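Local coordinates for protein prephenate dehydrogenase (Aquifex aeolicus, PDB 2G5C) that probably catalyses the NAD-dependent oxidative decarboxylation of prephenate to 3-(4-hydroxyphenyl)pyruvate, a step in L-tyrosine biosynthesis, at residues Gly8-Met12 with Gly122-Val128; Val98-Tyr104 with Pro173-Asp177. All coordinates share one frame. Numbering follows the deposited sequence.

Contact 1 (Gly8-Met12 with Gly122-Val128); sequences GVGFM and GTEKSGV. With NAD (nicotinamide-adenine-dinucleotide), chain E.
The turn Gly-8 to Met-12, which leads from strand 3-7 into helix 11-22, packs directly against the loop Gly-122 to Val-128, with the pyrophosphate of NAD bound by both; no direct hydrogen bond joins the segments. Gly-8 has phi/psi 92/88, at which a CB would jam against the carbonyl O of the residue before; its CA lies 3.7 Å from NAD N3A. Val-9 (-91/77, chi1 t) centres an inverse gamma turn, with a weak bond from Gly-10 N to Gly-8 O (3.2 Å); its CG1 meets Val-128 CG2 at 4.0 Å. Gly-10 is the N-cap (-120/-147). Its CA sits 3.9 Å from that of Val-128, whose CA-H points at Gly-10 O (CA to O 3.3 Å), and a CB here would clash with NAD O5B. Phe-11 opens the helix: Phe-11 N and Gly-127 N (Gly-127 at 115/133) both donate to NAD O1A, each at 3.0 Å, so one phosphate oxygen bridges the segments. The Phe-11 ring (chi1 t, chi2 66°) takes Lys-125 CB over one face in a CH-pi contact, 4.2 Å from the centroid, while CE2 abuts Gly-122 CA at 3.5 Å. Met-12, a selenomethionine (m, m, m), donates a hydrogen bond from N to NAD O1N (2.8 Å); its SE lies 4.2 Å from Gly-122 CA, and a CB on Gly-122 (93/115) would clash with it. The glycine-rich turn and helix N-terminus, faced by loop 122-128, bind the pyrophosphate as in the dinucleotide-binding site of a Rossmann fold; Gly-8 and Gly-10 are consistent with its GxGxxG pattern.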
loop_
_atom_site.group_PDB
_atom_site.type_symbol
_atom_site.label_atom_id
_atom_site.label_comp_id
_atom_site.label_asym_id
_atom_site.label_seq_id
_atom_site.Cartn_x
_atom_site.Cartn_y
_atom_site.Cartn_z
ATOM N N GLY A 8 -12.775 -23.001 -16.014
ATOM C CA GLY A 8 -12.943 -21.660 -15.489
ATOM C C GLY A 8 -12.259 -20.742 -16.490
ATOM O O GLY A 8 -11.068 -20.442 -16.364
ATOM N N VAL A 9 -13.007 -20.307 -17.497
ATOM C CA VAL A 9 -12.453 -19.443 -18.532
ATOM C C VAL A 9 -12.624 -17.969 -18.175
ATOM O O VAL A 9 -13.506 -17.288 -18.696
ATOM C CB VAL A 9 -13.123 -19.714 -19.907
ATOM C CG1 VAL A 9 -12.357 -19.000 -21.008
ATOM C CG2 VAL A 9 -13.174 -21.210 -20.181
ATOM N N GLY A 10 -11.772 -17.491 -17.274
ATOM C CA GLY A 10 -11.829 -16.104 -16.863
ATOM C C GLY A 10 -10.517 -15.416 -17.177
ATOM O O GLY A 10 -9.857 -15.740 -18.168
ATOM N N PHE A 11 -10.134 -14.465 -16.332
ATOM C CA PHE A 11 -8.892 -13.736 -16.524
ATOM C C PHE A 11 -7.681 -14.671 -16.521
ATOM O O PHE A 11 -6.852 -14.632 -17.428
ATOM C CB PHE A 11 -8.729 -12.679 -15.423
ATOM C CG PHE A 11 -7.388 -12.013 -15.425
ATOM C CD1 PHE A 11 -6.997 -11.211 -16.491
ATOM C CD2 PHE A 11 -6.504 -12.202 -14.370
ATOM C CE1 PHE A 11 -5.742 -10.607 -16.507
ATOM C CE2 PHE A 11 -5.247 -11.604 -14.375
ATOM C CZ PHE A 11 -4.866 -10.804 -15.447
HETATM N N MSE A 12 -7.582 -15.508 -15.496
HETATM C CA MSE A 12 -6.461 -16.431 -15.381
HETATM C C MSE A 12 -6.557 -17.584 -16.381
HETATM O O MSE A 12 -5.595 -17.876 -17.095
HETATM C CB MSE A 12 -6.371 -16.972 -13.949
HETATM C CG MSE A 12 -6.200 -15.888 -12.883
HETATM SE SE MSE A 12 -4.542 -14.885 -13.016
HETATM C CE MSE A 12 -3.327 -16.255 -12.390
ATOM N N GLY A 122 -1.095 -11.674 -12.247
ATOM C CA GLY A 122 -2.491 -11.280 -12.319
ATOM C C GLY A 122 -2.777 -10.016 -11.533
ATOM O O GLY A 122 -2.650 -9.995 -10.309
ATOM N N THR A 123 -3.166 -8.959 -12.237
ATOM C CA THR A 123 -3.461 -7.684 -11.594
ATOM C C THR A 123 -4.850 -7.667 -10.964
ATOM O O THR A 123 -5.526 -6.636 -10.949
ATOM C CB THR A 123 -3.357 -6.519 -12.601
ATOM O OG1 THR A 123 -4.248 -6.753 -13.697
ATOM C CG2 THR A 123 -1.933 -6.396 -13.128
ATOM N N GLU A 124 -5.268 -8.817 -10.442
ATOM C CA GLU A 124 -6.568 -8.958 -9.791
ATOM C C GLU A 124 -7.768 -8.775 -10.722
ATOM O O GLU A 124 -8.905 -9.020 -10.319
ATOM C CB GLU A 124 -6.690 -7.971 -8.621
ATOM C CG GLU A 124 -5.698 -8.195 -7.479
ATOM C CD GLU A 124 -4.278 -7.780 -7.831
ATOM O OE1 GLU A 124 -4.067 -6.588 -8.145
ATOM O OE2 GLU A 124 -3.374 -8.642 -7.790
ATOM N N LYS A 125 -7.519 -8.354 -11.959
ATOM C CA LYS A 125 -8.602 -8.142 -12.918
ATOM C C LYS A 125 -9.525 -9.354 -12.999
ATOM O O LYS A 125 -9.122 -10.473 -12.683
ATOM C CB LYS A 125 -8.039 -7.834 -14.309
ATOM C CG LYS A 125 -7.197 -6.571 -14.373
ATOM C CD LYS A 125 -6.932 -6.144 -15.814
ATOM C CE LYS A 125 -6.161 -7.201 -16.594
ATOM N NZ LYS A 125 -4.798 -7.436 -16.045
ATOM N N SER A 126 -10.764 -9.126 -13.423
ATOM C CA SER A 126 -11.736 -10.207 -13.532
ATOM C C SER A 126 -12.422 -10.213 -14.892
ATOM O O SER A 126 -12.868 -9.174 -15.380
ATOM C CB SER A 126 -12.786 -10.081 -12.427
ATOM O OG SER A 126 -13.678 -11.181 -12.447
ATOM N N GLY A 127 -12.508 -11.394 -15.498
ATOM C CA GLY A 127 -13.139 -11.516 -16.799
ATOM C C GLY A 127 -12.150 -11.948 -17.865
ATOM O O GLY A 127 -11.050 -11.404 -17.962
ATOM N N VAL A 128 -12.545 -12.931 -18.668
ATOM C CA VAL A 128 -11.690 -13.445 -19.731
ATOM C C VAL A 128 -11.357 -12.341 -20.731
ATOM O O VAL A 128 -10.410 -12.454 -21.508
ATOM C CB VAL A 128 -12.377 -14.620 -20.470
ATOM C CG1 VAL A 128 -13.693 -14.157 -21.066
ATOM C CG2 VAL A 128 -11.461 -15.171 -21.549
HETATM P PA NAD E . -12.474 -14.798 -12.943
HETATM O O1A NAD E . -11.938 -13.916 -13.991
HETATM O O2A NAD E . -13.672 -14.278 -12.179
HETATM O O5B NAD E . -12.790 -16.192 -13.646
HETATM C C5B NAD E . -13.330 -17.244 -12.900
HETATM C C4B NAD E . -14.151 -18.129 -13.821
HETATM O O4B NAD E . -14.680 -19.125 -12.985
HETATM C C3B NAD E . -15.370 -17.405 -14.437
HETATM O O3B NAD E . -15.334 -17.402 -15.858
HETATM C C2B NAD E . -16.558 -18.155 -13.831
HETATM O O2B NAD E . -17.724 -18.218 -14.625
HETATM C C1B NAD E . -15.900 -19.487 -13.559
HETATM N N9A NAD E . -16.545 -20.434 -12.632
HETATM C C8A NAD E . -17.151 -20.197 -11.421
HETATM N N7A NAD E . -17.596 -21.365 -10.927
HETATM C C5A NAD E . -17.286 -22.350 -11.799
HETATM C C6A NAD E . -17.486 -23.739 -11.826
HETATM N N6A NAD E . -18.105 -24.356 -10.836
HETATM N N1A NAD E . -17.026 -24.483 -12.914
HETATM C C2A NAD E . -16.369 -23.858 -13.975
HETATM N N3A NAD E . -16.166 -22.485 -13.957
HETATM C C4A NAD E . -16.621 -21.760 -12.882
HETATM O O3 NAD E . -11.326 -15.196 -11.848
HETATM P PN NAD E . -9.740 -15.221 -12.108
HETATM O O1N NAD E . -9.502 -15.647 -13.500
HETATM O O2N NAD E . -9.198 -13.889 -11.724
HETATM O O5D NAD E . -9.097 -16.288 -11.082
HETATM C C5D NAD E . -9.405 -17.666 -11.160
HETATM C C4D NAD E . -8.587 -18.518 -10.164
HETATM O O4D NAD E . -7.226 -18.119 -10.191
HETATM C C3D NAD E . -8.998 -18.508 -8.685
HETATM O O3D NAD E . -9.085 -19.860 -8.228
HETATM C C2D NAD E . -7.907 -17.744 -7.950
HETATM O O2D NAD E . -7.671 -18.236 -6.634
HETATM C C1D NAD E . -6.715 -17.883 -8.895
HETATM N N1N NAD E . -5.775 -16.721 -8.970
HETATM C C2N NAD E . -6.304 -15.460 -9.238
HETATM C C3N NAD E . -5.454 -14.349 -9.315
HETATM C C7N NAD E . -6.039 -12.999 -9.607
HETATM O O7N NAD E . -5.182 -11.936 -9.675
HETATM N N7N NAD E . -7.329 -12.789 -9.800
HETATM C C4N NAD E . -4.057 -14.535 -9.115
HETATM C C5N NAD E . -3.533 -15.819 -8.843
HETATM C C6N NAD E . -4.412 -16.913 -8.772
#

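Contact 2 (Val98-Tyr104 with Pro173-Asp177); sequences VKGKLVY and PELHD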
loop_
_atom_site.group_PDB
_atom_site.type_symbol
_atom_site.label_atom_id
_atom_site.label_comp_id
_atom_site.label_asym_id
_atom_site.label_seq_id
_atom_site.Cartn_x
_atom_site.Cartn_y
_atom_site.Cartn_z
ATOM N N VAL A 98 -4.489 -20.564 -3.043
ATOM C CA VAL A 98 -4.178 -21.324 -1.841
ATOM C C VAL A 98 -3.850 -22.771 -2.196
ATOM O O VAL A 98 -4.332 -23.311 -3.189
ATOM C CB VAL A 98 -5.357 -21.312 -0.830
ATOM C CG1 VAL A 98 -5.685 -19.880 -0.423
ATOM C CG2 VAL A 98 -6.576 -21.984 -1.438
ATOM N N LYS A 99 -3.010 -23.387 -1.378
ATOM C CA LYS A 99 -2.616 -24.772 -1.578
ATOM C C LYS A 99 -2.970 -25.471 -0.270
ATOM O O LYS A 99 -4.141 -25.715 0.002
ATOM C CB LYS A 99 -1.112 -24.853 -1.866
ATOM C CG LYS A 99 -0.672 -24.138 -3.155
ATOM C CD LYS A 99 -0.803 -25.013 -4.418
ATOM C CE LYS A 99 -2.250 -25.262 -4.855
ATOM N NZ LYS A 99 -2.881 -24.099 -5.562
ATOM N N GLY A 100 -1.969 -25.764 0.549
ATOM C CA GLY A 100 -2.235 -26.405 1.825
ATOM C C GLY A 100 -3.091 -27.648 1.716
ATOM O O GLY A 100 -2.841 -28.509 0.873
ATOM N N LYS A 101 -4.109 -27.733 2.568
ATOM C CA LYS A 101 -5.006 -28.883 2.593
ATOM C C LYS A 101 -5.645 -29.199 1.243
ATOM O O LYS A 101 -5.927 -30.361 0.938
ATOM C CB LYS A 101 -6.104 -28.672 3.635
ATOM C CG LYS A 101 -6.983 -29.892 3.841
ATOM C CD LYS A 101 -7.939 -29.704 5.006
ATOM C CE LYS A 101 -8.661 -31.005 5.327
ATOM N NZ LYS A 101 -7.703 -32.094 5.689
ATOM N N LEU A 102 -5.873 -28.166 0.440
ATOM C CA LEU A 102 -6.481 -28.342 -0.872
ATOM C C LEU A 102 -5.694 -29.307 -1.746
ATOM O O LEU A 102 -6.270 -30.070 -2.518
ATOM C CB LEU A 102 -6.586 -26.997 -1.589
ATOM C CG LEU A 102 -7.041 -27.070 -3.046
ATOM C CD1 LEU A 102 -8.526 -27.426 -3.105
ATOM C CD2 LEU A 102 -6.785 -25.735 -3.727
ATOM N N VAL A 103 -4.371 -29.264 -1.634
ATOM C CA VAL A 103 -3.527 -30.131 -2.437
ATOM C C VAL A 103 -3.702 -31.602 -2.084
ATOM O O VAL A 103 -3.739 -32.447 -2.973
ATOM C CB VAL A 103 -2.037 -29.757 -2.296
ATOM C CG1 VAL A 103 -1.173 -30.785 -3.005
ATOM C CG2 VAL A 103 -1.794 -28.379 -2.893
ATOM N N TYR A 104 -3.812 -31.904 -0.795
ATOM C CA TYR A 104 -3.983 -33.284 -0.356
ATOM C C TYR A 104 -5.374 -33.806 -0.686
ATOM O O TYR A 104 -5.541 -34.984 -1.009
ATOM C CB TYR A 104 -3.716 -33.402 1.148
ATOM C CG TYR A 104 -2.327 -32.943 1.538
ATOM C CD1 TYR A 104 -1.193 -33.576 1.026
ATOM C CD2 TYR A 104 -2.145 -31.855 2.390
ATOM C CE1 TYR A 104 0.087 -33.133 1.348
ATOM C CE2 TYR A 104 -0.867 -31.405 2.719
ATOM C CZ TYR A 104 0.242 -32.046 2.193
ATOM O OH TYR A 104 1.505 -31.590 2.494
ATOM N N PRO A 173 2.929 -27.848 0.382
ATOM C CA PRO A 173 1.606 -27.223 0.440
ATOM C C PRO A 173 1.437 -26.329 1.672
ATOM O O PRO A 173 0.853 -25.244 1.592
ATOM C CB PRO A 173 0.674 -28.424 0.465
ATOM C CG PRO A 173 1.371 -29.381 -0.439
ATOM C CD PRO A 173 2.819 -29.271 0.005
ATOM N N GLU A 174 1.956 -26.788 2.808
ATOM C CA GLU A 174 1.841 -26.038 4.050
ATOM C C GLU A 174 2.744 -24.815 4.122
ATOM O O GLU A 174 2.343 -23.782 4.658
ATOM C CB GLU A 174 2.091 -26.952 5.258
ATOM C CG GLU A 174 3.124 -28.051 5.039
ATOM C CD GLU A 174 2.621 -29.163 4.125
ATOM O OE1 GLU A 174 1.572 -29.772 4.438
ATOM O OE2 GLU A 174 3.274 -29.427 3.094
ATOM N N LEU A 175 3.955 -24.915 3.585
ATOM C CA LEU A 175 4.860 -23.775 3.610
ATOM C C LEU A 175 4.304 -22.671 2.720
ATOM O O LEU A 175 4.394 -21.495 3.056
ATOM C CB LEU A 175 6.260 -24.165 3.138
ATOM C CG LEU A 175 7.294 -23.032 3.171
ATOM C CD1 LEU A 175 7.372 -22.427 4.572
ATOM C CD2 LEU A 175 8.656 -23.569 2.739
ATOM N N HIS A 176 3.723 -23.053 1.585
ATOM C CA HIS A 176 3.145 -22.064 0.678
ATOM C C HIS A 176 2.074 -21.249 1.387
ATOM O O HIS A 176 2.089 -20.025 1.342
ATOM C CB HIS A 176 2.544 -22.750 -0.553
ATOM C CG HIS A 176 1.740 -21.836 -1.431
ATOM N ND1 HIS A 176 0.454 -21.443 -1.120
ATOM C CD2 HIS A 176 2.036 -21.247 -2.614
ATOM C CE1 HIS A 176 -0.006 -20.652 -2.074
ATOM N NE2 HIS A 176 0.934 -20.517 -2.992
ATOM N N ASP A 177 1.150 -21.927 2.059
ATOM C CA ASP A 177 0.077 -21.227 2.751
ATOM C C ASP A 177 0.548 -20.401 3.935
ATOM O O ASP A 177 -0.098 -19.426 4.317
ATOM C CB ASP A 177 -1.000 -22.214 3.189
ATOM C CG ASP A 177 -1.883 -22.648 2.036
ATOM O OD1 ASP A 177 -1.483 -22.429 0.870
ATOM O OD2 ASP A 177 -2.965 -23.212 2.293
#
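At the junction between the nucleotide-binding part of the chain and the long helix 173-201, the loop and first turn of helix 101-110 meet the first turn of helix 173-201. Asp-177 OD1 accepts Lys-99 N at 2.9 Å and also His-176 ND1 at 2.9 Å, a His-carboxylate pair that ties the ring to the loop backbone; His-176 NE2 is hydrogen-bonded to His-118 ND1. Lys-99 CG lies over the His-176 ring, 3.6 Å from its centroid in a CH-pi contact, before the side chain of Lys-99 curls away so that NZ donates to Val-98 O (2.9 Å) and forms a salt bridge with Asp-94. Gly-100, at phi 52°, comes within 4.2 Å of Pro-173, CA to CA, and its N gives a weak bond to Pro-173 O (3.1 Å); a CB would collide with Asp-177 OD2. The loop follows strand 91-94 of the Rossmann-type sheet, and Val-98 also touches helix 227-236. Further out, Pro-173 CG packs on Val-103 CG1 and Tyr-104 CZ, each at 3.9 Å, and Tyr-104 OH donates to Glu-174 OE1 at 2.7 Å.

The centres of contacts 1 and 2 lie 22 Å apart, their nearest atoms about 10 Å, and they do not touch. Their segments alternate along the chain: 8-12, 98-104, 122-128, 173-177. All four come after strands of one mixed sheet: 3-7, 91-94, 114-120 and, at its outer edge within this chain, 167-170. Contact 1 holds the cofactor's pyrophosphate, whereas contact 2 joins the sheet region to helix 173-201, in the range assigned to the dimerization domain. NAD links their surroundings: it is hydrogen-bonded to Ser-97, immediately before segment 98-104, so the cofactor extends from contact 1 toward the region where the sheet meets helix 173-201.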